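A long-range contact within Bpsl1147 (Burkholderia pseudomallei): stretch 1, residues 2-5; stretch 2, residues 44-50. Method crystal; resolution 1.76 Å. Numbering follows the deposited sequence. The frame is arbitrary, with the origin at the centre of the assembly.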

ATOM      1  N   SER A   2      11.900  16.565   2.911  1.00 41.20           N
ATOM      2  CA  SER A   2      10.640  16.008   3.473  1.00 39.66           C
ATOM      3  C   SER A   2       9.971  15.050   2.466  1.00 40.37           C
ATOM      4  O   SER A   2       9.990  15.291   1.252  1.00 39.66           O
ATOM      5  CB  SER A   2       9.681  17.146   3.854  1.00 40.32           C
ATOM      6  OG  SER A   2       8.339  16.690   4.002  1.00 37.32           O
ATOM      7  N   ALA A   3       9.389  13.964   2.990  1.00 37.36           N
ATOM      8  CA  ALA A   3       8.563  13.053   2.197  1.00 35.58           C
ATOM      9  C   ALA A   3       7.292  13.736   1.700  1.00 34.89           C
ATOM     10  O   ALA A   3       6.579  13.174   0.855  1.00 35.73           O
ATOM     11  CB  ALA A   3       8.180  11.824   3.012  1.00 34.11           C
ATOM     12  N   TYR A   4       6.978  14.900   2.264  1.00 34.45           N
ATOM     13  CA  TYR A   4       5.797  15.675   1.855  1.00 37.23           C
ATOM     14  C   TYR A   4       6.061  16.671   0.735  1.00 36.27           C
ATOM     15  O   TYR A   4       5.131  17.349   0.275  1.00 34.78           O
ATOM     16  CB  TYR A   4       5.175  16.359   3.077  1.00 37.07           C
ATOM     17  CG  TYR A   4       4.655  15.320   4.034  1.00 38.46           C
ATOM     18  CD1 TYR A   4       3.393  14.746   3.844  1.00 40.61           C
ATOM     19  CD2 TYR A   4       5.439  14.857   5.089  1.00 38.75           C
ATOM     20  CE1 TYR A   4       2.915  13.767   4.696  1.00 39.92           C
ATOM     21  CE2 TYR A   4       4.969  13.873   5.942  1.00 38.93           C
ATOM     22  CZ  TYR A   4       3.713  13.337   5.742  1.00 40.62           C
ATOM     23  OH  TYR A   4       3.251  12.376   6.597  1.00 40.75           O
ATOM     24  N   ASP A   5       7.310  16.743   0.276  1.00 36.74           N
ATOM     25  CA  ASP A   5       7.656  17.572  -0.882  1.00 38.88           C
ATOM     26  C   ASP A   5       7.057  17.013  -2.197  1.00 41.63           C
ATOM     27  O   ASP A   5       6.594  17.777  -3.047  1.00 44.00           O
ATOM     28  CB  ASP A   5       9.180  17.711  -1.000  1.00 42.40           C
ATOM     29  CG  ASP A   5       9.817  18.404   0.217  1.00 44.15           C
ATOM     30  OD1 ASP A   5       9.081  19.024   1.013  1.00 45.76           O
ATOM     31  OD2 ASP A   5      11.061  18.341   0.381  1.00 45.62           O
ATOM     32  N   ASP A  44      11.251  16.129  13.535  1.00 60.84           N
ATOM     33  CA  ASP A  44      10.138  17.036  13.258  1.00 63.11           C
ATOM     34  C   ASP A  44       9.054  16.355  12.397  1.00 64.12           C
ATOM     35  O   ASP A  44       8.746  15.193  12.603  1.00 66.85           O
ATOM     36  CB  ASP A  44      10.558  18.424  12.678  1.00 64.78           C
ATOM     37  CG  ASP A  44      11.985  18.840  13.023  1.00 63.51           C
ATOM     38  OD1 ASP A  44      12.915  18.209  12.504  1.00 61.77           O
ATOM     39  OD2 ASP A  44      12.145  19.853  13.772  1.00 60.11           O
ATOM     40  N   GLY A  45       8.546  17.084  11.423  1.00 60.13           N
ATOM     41  CA  GLY A  45       7.721  16.602  10.345  1.00 56.34           C
ATOM     42  C   GLY A  45       8.615  16.263   9.157  1.00 56.85           C
ATOM     43  O   GLY A  45       8.196  16.213   7.980  1.00 58.08           O
ATOM     44  N   ASP A  46       9.890  16.084   9.451  1.00 53.77           N
ATOM     45  CA  ASP A  46      10.769  15.586   8.454  1.00 49.55           C
ATOM     46  C   ASP A  46      10.529  14.103   8.523  1.00 41.45           C
ATOM     47  O   ASP A  46      11.275  13.395   9.140  1.00 40.21           O
ATOM     48  CB  ASP A  46      12.214  15.952   8.705  1.00 51.80           C
ATOM     49  CG  ASP A  46      12.413  17.464   8.777  1.00 53.85           C
ATOM     50  OD1 ASP A  46      11.983  18.037   9.797  1.00 56.90           O
ATOM     51  OD2 ASP A  46      13.000  18.028   7.851  1.00 49.35           O
ATOM     52  N   PHE A  47       9.430  13.691   7.923  1.00 33.38           N
ATOM     53  CA  PHE A  47       9.213  12.303   7.621  1.00 27.84           C
ATOM     54  C   PHE A  47       9.907  12.064   6.326  1.00 25.33           C
ATOM     55  O   PHE A  47       9.982  12.931   5.507  1.00 26.39           O
ATOM     56  CB  PHE A  47       7.758  11.961   7.548  1.00 25.61           C
ATOM     57  CG  PHE A  47       7.119  11.861   8.879  1.00 24.39           C
ATOM     58  CD1 PHE A  47       6.703  12.988   9.507  1.00 25.53           C
ATOM     59  CD2 PHE A  47       6.964  10.661   9.504  1.00 23.18           C
ATOM     60  CE1 PHE A  47       6.094  12.919  10.739  1.00 24.46           C
ATOM     61  CE2 PHE A  47       6.377  10.589  10.743  1.00 24.61           C
ATOM     62  CZ  PHE A  47       5.952  11.734  11.354  1.00 24.20           C
ATOM     63  N   VAL A  48      10.443  10.881   6.191  1.00 21.65           N
ATOM     64  CA  VAL A  48      11.171  10.517   5.013  1.00 21.07           C
ATOM     65  C   VAL A  48      10.652   9.212   4.429  1.00 18.36           C
ATOM     66  O   VAL A  48      10.240   8.378   5.147  1.00 17.03           O
ATOM     67  CB  VAL A  48      12.628  10.373   5.359  1.00 21.97           C
ATOM     68  CG1 VAL A  48      13.443  10.088   4.147  1.00 23.94           C
ATOM     69  CG2 VAL A  48      13.084  11.641   6.035  1.00 23.46           C
ATOM     70  N   PRO A  49      10.619   9.093   3.108  1.00 18.66           N
ATOM     71  CA  PRO A  49       9.977   7.905   2.544  1.00 18.03           C
ATOM     72  C   PRO A  49      10.868   6.686   2.684  1.00 17.21           C
ATOM     73  O   PRO A  49      12.106   6.816   2.867  1.00 17.31           O
ATOM     74  CB  PRO A  49       9.793   8.273   1.064  1.00 18.44           C
ATOM     75  CG  PRO A  49      10.946   9.195   0.780  1.00 19.64           C
ATOM     76  CD  PRO A  49      11.107  10.003   2.047  1.00 20.13           C
ATOM     77  N   THR A  50      10.251   5.508   2.621  1.00 15.80           N
ATOM     78  CA  THR A  50      10.953   4.251   2.636  1.00 14.24           C
ATOM     79  C   THR A  50      10.629   3.474   1.369  1.00 12.99           C
ATOM     80  O   THR A  50       9.833   3.921   0.590  1.00 11.44           O
ATOM     81  CB  THR A  50      10.512   3.391   3.812  1.00 14.82           C
ATOM     82  OG1 THR A  50       9.167   2.963   3.597  1.00 13.91           O
ATOM     83  CG2 THR A  50      10.564   4.176   5.131  1.00 15.87           C
TER

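Residues 2-5 form a type I beta turn that rests against residues 44-50. The second stretch begins as loop and continues as a strand that includes residues 47-50. At least 41 positions in sequence separate any two residues that touch. Together the two sides bury about 250 Å².

Ser2 opens the turn. Its CA lies 5.0 Å from the CA of Asp46, but the CA-to-CB bond of Asp46 points away and the residue makes no contact. Ser2 OG stays 4.0 Å from Gly45 O, too far for a hydrogen bond. The hydroxyl instead accepts a bond from the backbone of its own turn, with Tyr4 N to Ser2 OG at 2.8 Å.

Ala3 is the main anchor. Its amide donates to the strand: Ala3 N to Phe47 O is 2.8 Å, with an N-H...O angle of 162°. This short, nearly straight bond is the only hydrogen bond between the stretches. The CA-to-CB bond of Ala3 points toward the strand. Ala3 CB sits 3.8 Å from Val48 CA and 3.6 Å from Pro49 CD. The methyl thus packs against the Val48 backbone and the proline ring, while the CA-to-CB bond of Val48 points away. Ala3 is buried.

The CA-to-CB bond of Tyr4 points sideways to the second stretch, yet the end of its side chain comes nearer. Tyr4 CE2 meets Phe47 CB at 3.7 Å, an apolar contact. The approach is oblique. Nearby, Tyr4 CD2 lies 4.2 Å from Gly45 O, a looser contact. That carbonyl also accepts a weak bond within its own stretch, from Phe47 N to Gly45 O at 2.8 Å.

Asp5 does not touch the second stretch. It helps hold the turn together: Asp5 N donates to Ser2 O at 3.2 Å, and Ser2 N donates to Asp5 OD2 at 3.2 Å.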